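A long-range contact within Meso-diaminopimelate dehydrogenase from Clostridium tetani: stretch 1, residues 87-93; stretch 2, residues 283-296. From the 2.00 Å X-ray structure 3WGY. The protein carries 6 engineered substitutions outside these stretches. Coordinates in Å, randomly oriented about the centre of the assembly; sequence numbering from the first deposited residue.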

# COMPACT_ATOMS: atom_id res chain seq x y z
N PHE B 87 10.33 -24.69 -14.06
CA PHE B 87 9.15 -23.84 -14.18
C PHE B 87 9.42 -22.45 -13.64
O PHE B 87 10.43 -22.22 -12.98
CB PHE B 87 7.96 -24.41 -13.39
CG PHE B 87 7.65 -25.85 -13.69
CD1 PHE B 87 8.42 -26.87 -13.15
CD2 PHE B 87 6.56 -26.19 -14.50
CE1 PHE B 87 8.13 -28.21 -13.42
CE2 PHE B 87 6.26 -27.53 -14.77
CZ PHE B 87 7.05 -28.54 -14.23
N ASN B 88 8.51 -21.52 -13.95
CA ASN B 88 8.63 -20.18 -13.41
C ASN B 88 8.02 -20.42 -12.04
O ASN B 88 7.01 -21.11 -11.93
CB ASN B 88 7.76 -19.20 -14.19
CG ASN B 88 8.22 -19.03 -15.62
OD1 ASN B 88 9.39 -18.76 -15.88
ND2 ASN B 88 7.29 -19.18 -16.56
N THR B 89 8.61 -19.89 -10.98
CA THR B 89 8.06 -20.17 -9.66
C THR B 89 7.66 -18.97 -8.83
O THR B 89 8.07 -17.85 -9.08
CB THR B 89 9.06 -20.97 -8.84
OG1 THR B 89 10.23 -20.18 -8.61
CG2 THR B 89 9.43 -22.25 -9.56
N VAL B 90 6.83 -19.25 -7.83
CA VAL B 90 6.34 -18.27 -6.88
C VAL B 90 6.41 -18.93 -5.52
O VAL B 90 5.86 -20.02 -5.32
CB VAL B 90 4.87 -17.87 -7.17
CG1 VAL B 90 4.30 -17.10 -5.98
CG2 VAL B 90 4.79 -17.01 -8.42
N ASP B 91 7.11 -18.31 -4.57
CA ASP B 91 7.20 -18.87 -3.23
C ASP B 91 7.04 -17.79 -2.16
O ASP B 91 7.06 -16.59 -2.45
CB ASP B 91 8.53 -19.61 -3.02
CG ASP B 91 9.72 -18.68 -2.93
OD1 ASP B 91 9.67 -17.70 -2.15
OD2 ASP B 91 10.73 -18.94 -3.62
N SER B 92 6.88 -18.23 -0.92
CA SER B 92 6.69 -17.31 0.19
C SER B 92 7.79 -17.46 1.24
O SER B 92 7.55 -17.28 2.43
CB SER B 92 5.33 -17.56 0.84
OG SER B 92 5.22 -18.93 1.19
N PHE B 93 8.99 -17.81 0.78
CA PHE B 93 10.15 -17.99 1.65
C PHE B 93 10.10 -16.86 2.68
O PHE B 93 10.23 -15.70 2.33
CB PHE B 93 11.42 -17.92 0.79
CG PHE B 93 12.67 -18.30 1.51
CD1 PHE B 93 13.38 -17.37 2.28
CD2 PHE B 93 13.17 -19.60 1.42
CE1 PHE B 93 14.56 -17.73 2.93
CE2 PHE B 93 14.35 -19.97 2.08
CZ PHE B 93 15.04 -19.03 2.83
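Stretch 2, residues 283-296: VLVAYSRAIYKLSK

Stretch 2 is helical throughout, continuing a helix that begins earlier in the chain, and it packs across a short extended segment of stretch 1 around residues 88-90. The two run nearly antiparallel: their N-to-C directions make an angle of 155° (signed crossing angle 155°), and the axes approach to 8.9 Å. Walking forward along stretch 1 therefore means walking backward along the helix, from Ser295 past Ile291 and Ser288 to Leu284. No hydrogen bond joins the two stretches, which bury 340 Å² between them, so the fit rests on van der Waals contact, mostly between side chains.

Phe87 stays out of reach. Asn88 points toward the helix near its C-terminal end, with its CA 7.4 Å from the CA of Ser295. Asn88 ND2 lies 3.5 Å from Ser295 CB, while Asn88 CB stands 4.2 Å from Ile291 CG2. Ser295 OG is engaged within its own helix, donating to Tyr292 O at 2.6 Å. Thr89 turns its side chain away, as expected from the alternation of an extended chain, and touches the helix through its backbone, Thr89 O to Ile291 CG2 at 4.4 Å.

Val90, chi1 t, is the centre of the contact and has the largest covered area, 91 Å². Its CA is 6.6 Å from the CA of Ser288, and its two methyls reach different helix residues: Val90 CG2 meets Ile291 CG1 at 3.6 Å, and Val90 CG1 meets Leu284 CD2 at 3.7 Å. Ser288 falls between Leu284 and Ile291 in sequence; its OG lies 4.0 Å from Val90 CG2 and donates to Leu284 O at 3.3 Å.

Asp91 points away; its backbone C lies 4.2 Å from Leu284 CD2, and its OD1 accepts from Phe93 N at 3.0 Å. Ser92 points back toward the helix, placing Ser92 CB 4.2 Å from Leu284 CD2. Phe93 makes no contact.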

# COMPACT_ATOMS: atom_id res chain seq x y z
N VAL B 283 -2.62 -13.96 -1.91
CA VAL B 283 -1.51 -13.13 -2.33
C VAL B 283 -0.68 -13.93 -3.32
O VAL B 283 -0.30 -13.43 -4.38
CB VAL B 283 -0.62 -12.72 -1.12
CG1 VAL B 283 0.62 -12.00 -1.62
CG2 VAL B 283 -1.43 -11.82 -0.16
N LEU B 284 -0.42 -15.20 -2.99
CA LEU B 284 0.37 -16.05 -3.87
C LEU B 284 -0.27 -16.12 -5.26
O LEU B 284 0.41 -15.98 -6.28
CB LEU B 284 0.52 -17.46 -3.28
CG LEU B 284 1.49 -17.59 -2.10
CD1 LEU B 284 1.44 -19.01 -1.52
CD2 LEU B 284 2.90 -17.26 -2.57
N VAL B 285 -1.58 -16.34 -5.29
CA VAL B 285 -2.29 -16.43 -6.56
C VAL B 285 -2.21 -15.14 -7.37
O VAL B 285 -1.92 -15.18 -8.56
CB VAL B 285 -3.76 -16.79 -6.34
CG1 VAL B 285 -4.52 -16.74 -7.67
CG2 VAL B 285 -3.86 -18.18 -5.73
N ALA B 286 -2.46 -13.99 -6.73
CA ALA B 286 -2.41 -12.72 -7.44
C ALA B 286 -1.04 -12.50 -8.07
O ALA B 286 -0.93 -12.06 -9.22
CB ALA B 286 -2.73 -11.58 -6.50
N TYR B 287 0.01 -12.80 -7.31
CA TYR B 287 1.37 -12.65 -7.81
C TYR B 287 1.69 -13.64 -8.92
O TYR B 287 2.61 -13.43 -9.71
CB TYR B 287 2.37 -12.74 -6.67
CG TYR B 287 2.64 -11.38 -6.05
CD1 TYR B 287 3.55 -10.50 -6.64
CD2 TYR B 287 1.90 -10.93 -4.96
CE1 TYR B 287 3.71 -9.20 -6.17
CE2 TYR B 287 2.05 -9.62 -4.48
CZ TYR B 287 2.95 -8.76 -5.09
OH TYR B 287 3.05 -7.46 -4.67
N SER B 288 0.91 -14.72 -9.01
CA SER B 288 1.12 -15.70 -10.07
C SER B 288 0.74 -15.05 -11.39
O SER B 288 1.36 -15.29 -12.41
CB SER B 288 0.25 -16.94 -9.86
OG SER B 288 0.87 -17.81 -8.93
N ARG B 289 -0.30 -14.21 -11.34
CA ARG B 289 -0.75 -13.52 -12.54
C ARG B 289 0.37 -12.60 -13.02
O ARG B 289 0.62 -12.49 -14.22
CB ARG B 289 -2.01 -12.68 -12.25
CG ARG B 289 -2.50 -11.91 -13.48
CD ARG B 289 -3.81 -11.19 -13.24
NE ARG B 289 -4.91 -12.09 -12.90
CZ ARG B 289 -5.34 -12.32 -11.66
NH1 ARG B 289 -4.76 -11.72 -10.63
NH2 ARG B 289 -6.34 -13.17 -11.46
N ALA B 290 1.04 -11.94 -12.07
CA ALA B 290 2.13 -11.03 -12.40
C ALA B 290 3.34 -11.74 -12.98
O ALA B 290 3.96 -11.25 -13.92
CB ALA B 290 2.54 -10.25 -11.16
N ILE B 291 3.69 -12.89 -12.41
CA ILE B 291 4.84 -13.65 -12.88
C ILE B 291 4.57 -14.18 -14.28
O ILE B 291 5.46 -14.19 -15.13
CB ILE B 291 5.17 -14.81 -11.94
CG1 ILE B 291 5.56 -14.25 -10.57
CG2 ILE B 291 6.31 -15.64 -12.51
CD1 ILE B 291 6.63 -13.18 -10.62
N TYR B 292 3.34 -14.62 -14.50
CA TYR B 292 2.95 -15.13 -15.81
C TYR B 292 3.16 -14.01 -16.83
O TYR B 292 3.76 -14.23 -17.88
CB TYR B 292 1.47 -15.54 -15.79
CG TYR B 292 0.89 -15.80 -17.17
CD1 TYR B 292 0.34 -14.77 -17.92
CD2 TYR B 292 0.90 -17.09 -17.72
CE1 TYR B 292 -0.18 -15.00 -19.20
CE2 TYR B 292 0.39 -17.33 -18.99
CZ TYR B 292 -0.14 -16.28 -19.73
OH TYR B 292 -0.64 -16.53 -21.00
N LYS B 293 2.68 -12.81 -16.50
CA LYS B 293 2.82 -11.67 -17.40
C LYS B 293 4.29 -11.38 -17.66
O LYS B 293 4.71 -11.24 -18.81
CB LYS B 293 2.14 -10.44 -16.80
CG LYS B 293 0.66 -10.63 -16.55
CD LYS B 293 -0.02 -9.33 -16.17
CE LYS B 293 -1.50 -9.53 -15.93
NZ LYS B 293 -2.21 -8.24 -15.77
N LEU B 294 5.09 -11.30 -16.59
CA LEU B 294 6.50 -11.03 -16.74
C LEU B 294 7.24 -12.13 -17.49
O LEU B 294 8.20 -11.85 -18.22
CB LEU B 294 7.15 -10.83 -15.37
CG LEU B 294 6.91 -9.48 -14.68
CD1 LEU B 294 7.54 -9.51 -13.31
CD2 LEU B 294 7.50 -8.35 -15.51
N SER B 295 6.82 -13.38 -17.33
CA SER B 295 7.48 -14.48 -18.02
C SER B 295 7.28 -14.34 -19.53
O SER B 295 8.19 -14.62 -20.30
CB SER B 295 6.94 -15.84 -17.55
OG SER B 295 5.63 -16.07 -18.03
N LYS B 296 6.09 -13.90 -19.93
CA LYS B 296 5.78 -13.70 -21.35
C LYS B 296 6.60 -12.56 -21.95
O LYS B 296 6.95 -12.59 -23.14
CB LYS B 296 4.29 -13.42 -21.53
CG LYS B 296 3.39 -14.58 -21.16
CD LYS B 296 3.71 -15.81 -21.99
CE LYS B 296 2.90 -17.02 -21.55
NZ LYS B 296 3.32 -18.24 -22.29